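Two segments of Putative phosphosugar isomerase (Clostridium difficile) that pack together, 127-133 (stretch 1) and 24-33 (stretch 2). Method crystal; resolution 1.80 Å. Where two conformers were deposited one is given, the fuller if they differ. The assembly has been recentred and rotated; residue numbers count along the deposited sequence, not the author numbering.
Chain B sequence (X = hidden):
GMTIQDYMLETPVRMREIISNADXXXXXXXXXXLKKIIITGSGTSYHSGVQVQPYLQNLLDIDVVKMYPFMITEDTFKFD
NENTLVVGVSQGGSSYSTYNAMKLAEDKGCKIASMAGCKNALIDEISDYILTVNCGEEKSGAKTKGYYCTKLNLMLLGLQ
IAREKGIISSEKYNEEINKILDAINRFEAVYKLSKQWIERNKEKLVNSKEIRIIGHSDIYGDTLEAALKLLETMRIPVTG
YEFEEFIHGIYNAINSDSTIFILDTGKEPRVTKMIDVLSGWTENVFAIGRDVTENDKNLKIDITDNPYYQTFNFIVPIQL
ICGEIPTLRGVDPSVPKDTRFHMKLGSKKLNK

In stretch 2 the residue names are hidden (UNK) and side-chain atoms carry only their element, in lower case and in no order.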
# COMPACT_ATOMS: atom_id res chain seq x y z
N SER B 127 20.21 14.11 57.93
CA SER B 127 19.72 12.95 57.19
C SER B 127 20.83 12.06 56.65
O SER B 127 21.83 12.55 56.12
CB SER B 127 18.84 13.43 56.03
OG SER B 127 17.80 14.26 56.52
N ASP B 128 20.63 10.75 56.78
CA ASP B 128 21.54 9.76 56.25
C ASP B 128 21.22 9.61 54.75
O ASP B 128 22.13 9.38 53.96
CB ASP B 128 21.36 8.43 57.00
CG ASP B 128 21.69 8.56 58.50
OD1 ASP B 128 22.84 8.98 58.80
OD2 ASP B 128 20.83 8.28 59.36
N TYR B 129 19.93 9.77 54.38
CA TYR B 129 19.46 9.61 52.98
C TYR B 129 18.65 10.80 52.52
O TYR B 129 17.55 11.03 53.04
CB TYR B 129 18.60 8.35 52.87
CG TYR B 129 19.26 7.22 53.57
CD1 TYR B 129 20.39 6.61 53.02
CD2 TYR B 129 18.81 6.78 54.81
CE1 TYR B 129 21.04 5.58 53.68
CE2 TYR B 129 19.44 5.75 55.48
CZ TYR B 129 20.56 5.16 54.91
OH TYR B 129 21.19 4.14 55.57
N ILE B 130 19.18 11.57 51.57
CA ILE B 130 18.53 12.78 51.08
C ILE B 130 17.72 12.34 49.88
O ILE B 130 18.25 12.22 48.77
CB ILE B 130 19.57 13.86 50.72
CG1 ILE B 130 20.33 14.27 51.98
CG2 ILE B 130 18.91 15.08 50.10
CD1 ILE B 130 21.50 15.22 51.71
N LEU B 131 16.43 12.06 50.12
CA LEU B 131 15.50 11.54 49.11
C LEU B 131 14.62 12.68 48.59
O LEU B 131 13.38 12.64 48.71
CB LEU B 131 14.67 10.42 49.73
CG LEU B 131 15.40 9.26 50.40
CD1 LEU B 131 14.39 8.30 50.99
CD2 LEU B 131 16.32 8.54 49.39
N THR B 132 15.30 13.68 48.04
CA THR B 132 14.71 14.91 47.52
C THR B 132 13.54 14.65 46.58
O THR B 132 13.63 13.79 45.70
CB THR B 132 15.77 15.72 46.76
OG1 THR B 132 16.96 15.79 47.58
CG2 THR B 132 15.26 17.13 46.44
N VAL B 133 12.44 15.36 46.80
CA VAL B 133 11.28 15.29 45.94
C VAL B 133 11.61 16.30 44.84
O VAL B 133 11.54 17.50 45.07
CB VAL B 133 9.96 15.65 46.67
CG1 VAL B 133 8.78 15.62 45.68
CG2 VAL B 133 9.73 14.71 47.82
N UNK B 24 18.21 5.73 40.64
CA UNK B 24 19.34 6.51 41.14
C UNK B 24 19.07 7.03 42.54
O UNK B 24 19.87 6.81 43.46
o UNK B 24 20.66 8.56 40.74
c UNK B 24 19.68 7.67 40.19
N UNK B 25 17.92 7.67 42.73
CA UNK B 25 17.59 8.30 44.00
C UNK B 25 17.53 7.34 45.20
O UNK B 25 18.05 7.66 46.26
c UNK B 25 16.29 9.10 43.89
c UNK B 25 17.02 11.04 45.28
c UNK B 25 14.58 10.58 44.97
c UNK B 25 15.96 9.96 45.12
N UNK B 26 16.93 6.17 45.01
CA UNK B 26 16.73 5.21 46.10
C UNK B 26 17.77 4.07 46.16
O UNK B 26 17.60 3.11 46.93
c UNK B 26 13.54 6.10 44.95
c UNK B 26 15.34 4.62 45.94
c UNK B 26 13.95 6.19 47.32
c UNK B 26 12.54 7.08 45.10
c UNK B 26 12.96 7.17 47.46
c UNK B 26 14.25 5.64 46.07
c UNK B 26 12.25 7.60 46.36
N UNK B 27 18.84 4.19 45.39
CA UNK B 27 19.80 3.10 45.30
C UNK B 27 20.48 2.72 46.62
O UNK B 27 20.76 1.55 46.83
o UNK B 27 21.11 1.16 43.44
c UNK B 27 20.90 3.40 44.30
c UNK B 27 21.68 2.14 43.93
n UNK B 27 22.95 2.14 44.21
N UNK B 28 20.72 3.71 47.48
CA UNK B 28 21.41 3.49 48.76
C UNK B 28 20.42 3.12 49.86
O UNK B 28 20.62 2.13 50.55
o UNK B 28 22.94 6.93 50.79
c UNK B 28 23.60 5.89 51.02
o UNK B 28 24.59 5.88 51.79
c UNK B 28 22.19 4.76 49.17
c UNK B 28 23.15 4.58 50.38
N UNK B 29 19.36 3.90 50.01
CA UNK B 29 18.39 3.63 51.08
C UNK B 29 17.74 2.23 50.95
O UNK B 29 17.41 1.64 51.96
c UNK B 29 17.30 4.75 51.21
c UNK B 29 16.40 4.77 49.97
c UNK B 29 16.48 4.58 52.51
N UNK B 30 17.56 1.72 49.74
CA UNK B 30 16.92 0.40 49.55
C UNK B 30 17.77 -0.73 50.12
O UNK B 30 17.26 -1.82 50.40
c UNK B 30 17.62 -0.50 45.75
c UNK B 30 16.68 0.12 48.06
n UNK B 30 18.62 -1.13 43.55
c UNK B 30 17.94 -0.22 47.22
c UNK B 30 18.87 -0.88 44.99
N UNK B 31 19.08 -0.48 50.21
CA UNK B 31 20.06 -1.42 50.69
C UNK B 31 20.20 -1.49 52.23
O UNK B 31 20.80 -2.42 52.73
c UNK B 31 22.76 -0.65 47.94
n UNK B 31 22.72 -0.52 46.48
c UNK B 31 21.43 -1.14 50.04
n UNK B 31 23.06 -2.78 46.00
c UNK B 31 22.86 -1.52 45.61
c UNK B 31 21.44 -1.19 48.51
n UNK B 31 22.81 -1.27 44.31
N UNK B 32 19.64 -0.53 52.98
CA UNK B 32 19.70 -0.55 54.45
C UNK B 32 18.88 -1.69 55.07
O UNK B 32 18.03 -2.30 54.40
c UNK B 32 20.17 1.89 54.73
c UNK B 32 19.21 0.79 55.07
o UNK B 32 17.91 1.13 54.57
N UNK B 33 19.16 -1.98 56.34
CA UNK B 33 18.42 -2.97 57.08
C UNK B 33 17.31 -2.30 57.88
O UNK B 33 17.59 -1.63 58.88
o UNK B 33 17.77 -5.53 58.11
n UNK B 33 18.98 -5.14 59.96
c UNK B 33 19.33 -3.72 58.05
c UNK B 33 18.62 -4.88 58.71
O HOH W 1 24.54 7.89 54.13

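Position 24 carries one carbon and then one oxygen, an unbranched hydroxyl out of reach of stretch 1: Ser24.

At position 25 four carbons fork at the second. The CA-to-CB bond points toward stretch 1, and the two tips lie against backbone oxygens, one 3.9 Å from O of Ile130 and the other 3.4 Å from O of Thr132. A fork one carbon out from CB means leucine, Leu25, with CD1 and CD2 as those tips.

Position 26 has one carbon and then a ring of six carbons with no heteroatom, hence Phe26. Its CA-to-CB bond runs sideways, but the ring comes nearer, and CD1 lies 3.9 Å from CD2 of Leu131.

Position 27 shows two carbons, the second holding one oxygen and one nitrogen. This is the amide of Asn27, and it touches nothing on stretch 1.

Position 28 has three carbons, the third bearing two oxygens: a carboxylate on a two-carbon arm, Glu28. OE1 sits at the edge of the Tyr129 ring, 3.4 Å from CD1, while OE2 accepts a hydrogen bond from a water (3.1 Å from OE2 of Glu28) that also donates to O of Asp128 (2.8 Å from that O).

Position 29 has three carbons, branched at CB, and no polar atom, so it is Val29. Its CB lies 3.9 Å from CG of Tyr129, over one ring face, and CG1 is 3.8 Å from CD2 of Leu131.

Position 30 is four carbons in a row ending in nitrogen, Lys30, out of reach of stretch 1.

Position 31 has three carbons, a nitrogen, then a carbon with two more nitrogens: the guanidinium of Arg31. Its end leads away, and NH2 donates to OD1 of Asn27 at 3.1 Å.

Position 32 has one carbon carrying an oxygen and a carbon, Thr32. Its CA-to-CB bond points toward stretch 1, while OG1 donates to O of Val29 at 2.7 Å, so the hydroxyl is satisfied within its own stretch.

Position 33 repeats the pattern of two carbons with a terminal oxygen and nitrogen, Asn33, beyond contact.

The rule here is shape before polarity: no direct hydrogen bond crosses the contact. Tyr129 and Leu131, two residues apart, both meet Val29. CG2 of Val29 makes a CH-pi contact, 4.2 Å from the Tyr129 ring centroid, while Leu131 reaches on to Phe26, and CD2 of Leu131 lies 3.7 Å from O of Leu25. Between Tyr129 and Leu131, the CA-to-CB bond of Ile130 points away, and its carbonyl O lies beside Leu25. Polar linkage is left to one water, joining Glu28 to the backbone of Asp128.

Stretch 2 (24-33) SLFNEVKRTN
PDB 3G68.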